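Local coordinates for DUF1896 domain-containing protein (PDB 2APL), which is of unknown function: a largely helical, single-chain protein of the DUF1896 family from Porphyromonas gingivalis, at residues E128-Y131 with T132-G136; G136-V139 with L140-S144. All coordinates share one frame; numbering follows the deposited sequence.

Contact 1. Residues E128-Y131 with T132-G136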
ATOM      1  N   GLU A 128      -4.132  -6.598  15.294  1.00 41.42           N
ATOM      2  CA  GLU A 128      -3.164  -7.032  16.287  1.00 42.41           C
ATOM      3  C   GLU A 128      -2.857  -8.514  16.081  1.00 41.36           C
ATOM      4  O   GLU A 128      -1.711  -8.934  16.214  1.00 41.26           O
ATOM      5  CB  GLU A 128      -3.638  -6.740  17.729  1.00 42.75           C
ATOM      6  CG  GLU A 128      -4.849  -5.792  17.879  1.00 49.43           C
ATOM      7  CD  GLU A 128      -4.762  -4.417  17.134  1.00 54.26           C
ATOM      8  OE1 GLU A 128      -3.668  -3.789  17.075  1.00 58.51           O
ATOM      9  OE2 GLU A 128      -5.813  -3.954  16.620  1.00 53.95           O
ATOM     10  N   HIS A 129      -3.881  -9.288  15.709  1.00 41.06           N
ATOM     11  CA  HIS A 129      -3.724 -10.692  15.379  1.00 41.24           C
ATOM     12  C   HIS A 129      -2.772 -10.931  14.207  1.00 40.22           C
ATOM     13  O   HIS A 129      -1.870 -11.781  14.285  1.00 39.29           O
ATOM     14  CB  HIS A 129      -5.072 -11.355  15.101  1.00 42.38           C
ATOM     15  CG  HIS A 129      -5.967 -11.442  16.297  1.00 45.86           C
ATOM     16  ND1 HIS A 129      -7.194 -10.817  16.351  1.00 49.29           N
ATOM     17  CD2 HIS A 129      -5.831 -12.106  17.475  1.00 51.60           C
ATOM     18  CE1 HIS A 129      -7.770 -11.071  17.517  1.00 49.79           C
ATOM     19  NE2 HIS A 129      -6.962 -11.850  18.220  1.00 51.82           N
ATOM     20  N   LEU A 130      -3.015 -10.213  13.114  1.00 38.61           N
ATOM     21  CA  LEU A 130      -2.117 -10.225  11.976  1.00 37.80           C
ATOM     22  C   LEU A 130      -0.665  -9.914  12.393  1.00 37.54           C
ATOM     23  O   LEU A 130       0.242 -10.683  12.105  1.00 36.91           O
ATOM     24  CB  LEU A 130      -2.601  -9.220  10.887  1.00 36.63           C
ATOM     25  CG  LEU A 130      -1.654  -9.115   9.698  1.00 38.13           C
ATOM     26  CD1 LEU A 130      -1.446 -10.482   8.998  1.00 37.69           C
ATOM     27  CD2 LEU A 130      -2.151  -8.038   8.733  1.00 34.94           C
ATOM     28  N   TYR A 131      -0.469  -8.791  13.077  1.00 37.43           N
ATOM     29  CA  TYR A 131       0.863  -8.326  13.456  1.00 38.06           C
ATOM     30  C   TYR A 131       1.657  -9.340  14.301  1.00 38.49           C
ATOM     31  O   TYR A 131       2.880  -9.537  14.088  1.00 37.88           O
ATOM     32  CB  TYR A 131       0.723  -7.017  14.214  1.00 38.66           C
ATOM     33  CG  TYR A 131       2.012  -6.318  14.576  1.00 39.79           C
ATOM     34  CD1 TYR A 131       2.487  -5.257  13.809  1.00 41.37           C
ATOM     35  CD2 TYR A 131       2.728  -6.687  15.711  1.00 40.51           C
ATOM     36  CE1 TYR A 131       3.673  -4.587  14.153  1.00 41.26           C
ATOM     37  CE2 TYR A 131       3.897  -6.056  16.053  1.00 40.94           C
ATOM     38  CZ  TYR A 131       4.361  -4.998  15.290  1.00 40.97           C
ATOM     39  OH  TYR A 131       5.529  -4.365  15.656  1.00 40.28           O
ATOM     40  N   THR A 132       0.959  -9.933  15.279  1.00 37.62           N
ATOM     41  CA  THR A 132       1.537 -10.934  16.136  1.00 39.06           C
ATOM     42  C   THR A 132       1.846 -12.157  15.295  1.00 38.70           C
ATOM     43  O   THR A 132       2.907 -12.783  15.453  1.00 38.82           O
ATOM     44  CB  THR A 132       0.548 -11.286  17.264  1.00 38.92           C
ATOM     45  OG1 THR A 132       0.329 -10.103  18.045  1.00 41.12           O
ATOM     46  CG2 THR A 132       1.051 -12.436  18.139  1.00 40.17           C
ATOM     47  N   GLU A 133       0.947 -12.482  14.359  1.00 38.33           N
ATOM     48  CA  GLU A 133       1.154 -13.717  13.608  1.00 38.26           C
ATOM     49  C   GLU A 133       2.377 -13.535  12.695  1.00 36.97           C
ATOM     50  O   GLU A 133       3.197 -14.453  12.553  1.00 35.52           O
ATOM     51  CB  GLU A 133      -0.119 -14.106  12.857  1.00 38.95           C
ATOM     52  CG  GLU A 133      -0.106 -15.445  12.262  1.00 38.75           C
ATOM     53  CD  GLU A 133      -1.490 -15.939  11.833  1.00 41.89           C
ATOM     54  OE1 GLU A 133      -2.503 -15.175  11.862  1.00 39.50           O
ATOM     55  OE2 GLU A 133      -1.561 -17.144  11.489  1.00 43.29           O
ATOM     56  N   LEU A 134       2.477 -12.370  12.047  1.00 35.24           N
ATOM     57  CA  LEU A 134       3.654 -12.054  11.201  1.00 35.69           C
ATOM     58  C   LEU A 134       4.991 -12.065  11.976  1.00 35.60           C
ATOM     59  O   LEU A 134       6.004 -12.601  11.490  1.00 36.64           O
ATOM     60  CB  LEU A 134       3.464 -10.693  10.504  1.00 34.69           C
ATOM     61  CG  LEU A 134       2.402 -10.637   9.388  1.00 35.51           C
ATOM     62  CD1 LEU A 134       2.140  -9.107   9.045  1.00 35.63           C
ATOM     63  CD2 LEU A 134       2.754 -11.483   8.130  1.00 33.82           C
ATOM     64  N   THR A 135       4.982 -11.489  13.181  1.00 36.19           N
ATOM     65  CA  THR A 135       6.146 -11.493  14.069  1.00 36.24           C
ATOM     66  C   THR A 135       6.596 -12.947  14.349  1.00 37.16           C
ATOM     67  O   THR A 135       7.782 -13.290  14.161  1.00 36.60           O
ATOM     68  CB  THR A 135       5.839 -10.697  15.371  1.00 37.01           C
ATOM     69  OG1 THR A 135       5.405  -9.352  15.036  1.00 39.50           O
ATOM     70  CG2 THR A 135       7.061 -10.654  16.305  1.00 37.82           C
ATOM     71  N   GLY A 136       5.633 -13.801  14.723  1.00 36.32           N
ATOM     72  CA  GLY A 136       5.889 -15.204  14.983  1.00 36.49           C
ATOM     73  C   GLY A 136       6.447 -15.991  13.816  1.00 36.32           C
ATOM     74  O   GLY A 136       7.338 -16.845  13.983  1.00 36.90           O
TER

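Contact 2. Residues G136-V139 with L140-S144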
ATOM      1  N   GLY A 136       5.633 -13.801  14.723  1.00 36.32           N
ATOM      2  CA  GLY A 136       5.889 -15.204  14.983  1.00 36.49           C
ATOM      3  C   GLY A 136       6.447 -15.991  13.816  1.00 36.32           C
ATOM      4  O   GLY A 136       7.338 -16.845  13.983  1.00 36.90           O
ATOM      5  N   THR A 137       5.925 -15.708  12.635  1.00 36.67           N
ATOM      6  CA  THR A 137       6.420 -16.284  11.404  1.00 36.21           C
ATOM      7  C   THR A 137       7.885 -15.900  11.121  1.00 34.93           C
ATOM      8  O   THR A 137       8.716 -16.754  10.781  1.00 34.50           O
ATOM      9  CB  THR A 137       5.507 -15.863  10.214  1.00 35.87           C
ATOM     10  OG1 THR A 137       4.162 -16.366  10.461  1.00 39.82           O
ATOM     11  CG2 THR A 137       6.044 -16.399   8.879  1.00 32.69           C
ATOM     12  N   ILE A 138       8.190 -14.623  11.220  1.00 33.99           N
ATOM     13  CA  ILE A 138       9.579 -14.179  11.045  1.00 34.66           C
ATOM     14  C   ILE A 138      10.532 -14.773  12.084  1.00 35.13           C
ATOM     15  O   ILE A 138      11.643 -15.225  11.739  1.00 35.77           O
ATOM     16  CB  ILE A 138       9.665 -12.619  10.956  1.00 34.30           C
ATOM     17  CG1 ILE A 138       8.901 -12.175   9.691  1.00 34.58           C
ATOM     18  CG2 ILE A 138      11.145 -12.101  10.884  1.00 33.21           C
ATOM     19  CD1 ILE A 138       8.516 -10.609   9.714  1.00 35.35           C
ATOM     20  N   VAL A 139      10.102 -14.830  13.343  1.00 35.12           N
ATOM     21  CA  VAL A 139      10.882 -15.585  14.350  1.00 35.28           C
ATOM     22  C   VAL A 139      11.171 -17.014  13.855  1.00 35.05           C
ATOM     23  O   VAL A 139      12.285 -17.502  13.990  1.00 34.51           O
ATOM     24  CB  VAL A 139      10.181 -15.599  15.745  1.00 35.32           C
ATOM     25  CG1 VAL A 139      10.860 -16.583  16.699  1.00 36.67           C
ATOM     26  CG2 VAL A 139      10.194 -14.194  16.337  1.00 37.33           C
ATOM     27  N   LEU A 140      10.171 -17.667  13.262  1.00 34.71           N
ATOM     28  CA  LEU A 140      10.355 -19.050  12.883  1.00 34.63           C
ATOM     29  C   LEU A 140      11.316 -19.110  11.717  1.00 34.74           C
ATOM     30  O   LEU A 140      12.132 -20.041  11.666  1.00 33.77           O
ATOM     31  CB  LEU A 140       9.035 -19.739  12.494  1.00 34.22           C
ATOM     32  CG  LEU A 140       8.203 -20.096  13.735  1.00 36.42           C
ATOM     33  CD1 LEU A 140       6.840 -20.720  13.332  1.00 34.92           C
ATOM     34  CD2 LEU A 140       8.949 -20.985  14.702  1.00 37.37           C
ATOM     35  N   LEU A 141      11.160 -18.175  10.774  1.00 33.76           N
ATOM     36  CA  LEU A 141      12.031 -18.094   9.580  1.00 34.49           C
ATOM     37  C   LEU A 141      13.486 -17.941   9.995  1.00 34.48           C
ATOM     38  O   LEU A 141      14.358 -18.674   9.511  1.00 36.43           O
ATOM     39  CB  LEU A 141      11.593 -16.947   8.639  1.00 34.39           C
ATOM     40  CG  LEU A 141      10.397 -17.228   7.693  1.00 35.50           C
ATOM     41  CD1 LEU A 141       9.834 -15.885   7.109  1.00 32.83           C
ATOM     42  CD2 LEU A 141      10.781 -18.238   6.571  1.00 33.65           C
ATOM     43  N   ILE A 142      13.753 -17.046  10.933  1.00 35.00           N
ATOM     44  CA  ILE A 142      15.112 -16.875  11.503  1.00 36.72           C
ATOM     45  C   ILE A 142      15.623 -18.126  12.266  1.00 36.72           C
ATOM     46  O   ILE A 142      16.748 -18.582  12.021  1.00 35.58           O
ATOM     47  CB  ILE A 142      15.150 -15.674  12.450  1.00 36.91           C
ATOM     48  CG1 ILE A 142      14.767 -14.376  11.688  1.00 40.09           C
ATOM     49  CG2 ILE A 142      16.543 -15.519  13.144  1.00 38.41           C
ATOM     50  CD1 ILE A 142      14.690 -13.125  12.606  1.00 38.61           C
ATOM     51  N   GLU A 143      14.805 -18.676  13.175  1.00 35.69           N
ATOM     52  CA  GLU A 143      15.232 -19.826  13.978  1.00 38.38           C
ATOM     53  C   GLU A 143      15.483 -21.066  13.113  1.00 37.51           C
ATOM     54  O   GLU A 143      16.351 -21.872  13.406  1.00 35.71           O
ATOM     55  CB  GLU A 143      14.173 -20.176  15.031  1.00 38.81           C
ATOM     56  CG  GLU A 143      14.018 -19.125  16.189  1.00 43.29           C
ATOM     57  CD  GLU A 143      12.936 -19.522  17.236  1.00 42.95           C
ATOM     58  OE1 GLU A 143      12.020 -20.360  16.922  1.00 48.61           O
ATOM     59  OE2 GLU A 143      12.996 -18.969  18.364  1.00 45.65           O
ATOM     60  N   SER A 144      14.714 -21.215  12.030  1.00 37.79           N
ATOM     61  CA  SER A 144      14.871 -22.395  11.167  1.00 38.76           C
ATOM     62  C   SER A 144      15.950 -22.191  10.095  1.00 39.02           C
ATOM     63  O   SER A 144      16.192 -23.084   9.282  1.00 39.28           O
ATOM     64  CB  SER A 144      13.552 -22.754  10.491  1.00 35.65           C
ATOM     65  OG  SER A 144      13.132 -21.712   9.658  1.00 40.16           O
TER

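Contact 1. Residues E128-Y131 with T132-G136
Tyr-131 and Thr-135 meet one turn apart on a continuous alpha-helix, and the meeting point is the carbonyl oxygen of Tyr-131. Thr-135 OG1 donates to Tyr-131 O at 2.7 Å, while the amide N of Thr-135 reaches that same oxygen at 3.0 Å. The two donors come from opposite faces of the carbonyl plane, each tilted 30° from it, which lets one oxygen serve both. The torsion explains the hydroxyl's position: Thr-135 OG1 sits beside its own backbone N (chi1 -56°), pointing back up the helix. Thr-135 OG1 also lies 3.8 Å from Tyr-131 CE2, oblique to the ring.

Thr-132 repeats the pattern one turn earlier. Its OG1 and its N each lie 3.0 Å from Glu-128 O, again on opposite sides of the carbonyl plane, the N-H...O angle of the amide's hydrogen bond being 163°. On a different side of the helix Leu-130 and Leu-134 cross obliquely, their CD1 methyls 3.8 Å apart, and the backbone bond from Leu-134 N to Leu-130 O is 2.8 Å long.

Beyond the segments, Tyr-131 packs on Val-81 and Arg-84 of helix 74-85 and gives its hydroxyl a hydrogen-bond partner in Glu-85. Leu-130 and Leu-134 lie against Val-111 of helix 106-112, beside which Glu-133 forms a salt bridge with Lys-114, so this part of helix 126-143 packs against both helices.

Contact 2. Residues G136-V139 with L140-S144
Val-139 CG1 is held anti to the backbone N (chi1 170°), and Glu-143 CG lies beside its own N (chi1 -69°) with the chain extended beyond it; together these torsions set the two side chains alongside each other, pointing the same way. The carboxylate end of Glu-143 comes against the valine methyl, with Glu-143 OE2 3.6 Å from Val-139 CG1. This is a van der Waals contact between an apolar branch and a charged group. Nearer the backbone, Glu-143 CG rests 3.2 Å from Val-139 O, the oxygen that accepts the hydrogen bond from Glu-143 N.

The next pair round the helix is Ile-138 with Ile-142. Their side chains cross at a slant, and the touch is methyl to methyl, Ile-138 CG2 to Ile-142 CD1 at 4.1 Å. Beneath them Ile-142 N binds Ile-138 O at 2.9 Å in a nearly linear arrangement, the N-H...O angle being 173°. Both isoleucines pack on Phe-86, and Ile-138 also touches Ile-108, Val-81 and Leu-82.

At the end of the helix Leu-140 O takes two donors from Ser-144: the backbone N at 2.9 Å and OG at 2.8 Å, which approach from opposite faces of the carbonyl plane. The chemistry is thus divided by position. Regular main-chain bonds hold the turns, aliphatic groups meet on the side facing Phe-86, and the serine hydroxyl gives a second donor to a carbonyl of the last turn, while the carboxylate end of the exposed Glu-143 lies against the valine methyl.

Contacts 1 and 2 are consecutive portions of helix 126-143: they share Gly-136, and their centres lie about 12 Å apart. Both lie on the same side of the chain's centre, with their own centres about 18 Å and 24 Å from it. Contact 1 is linked to contact 2 through Thr-137, whose OG1 hydrogen-bonds to Glu-133 O, making a third threonine hydroxyl turned back to a carbonyl of the preceding turn. The same neighbours continue across the boundary: Val-81 meets Tyr-131, Thr-135 and Ile-138, whereas Val-111 meets Leu-130, Leu-134 and Thr-137. No active site is known, so the relation that can be demonstrated is structural: one helix packed along helices 74-85 and 106-112.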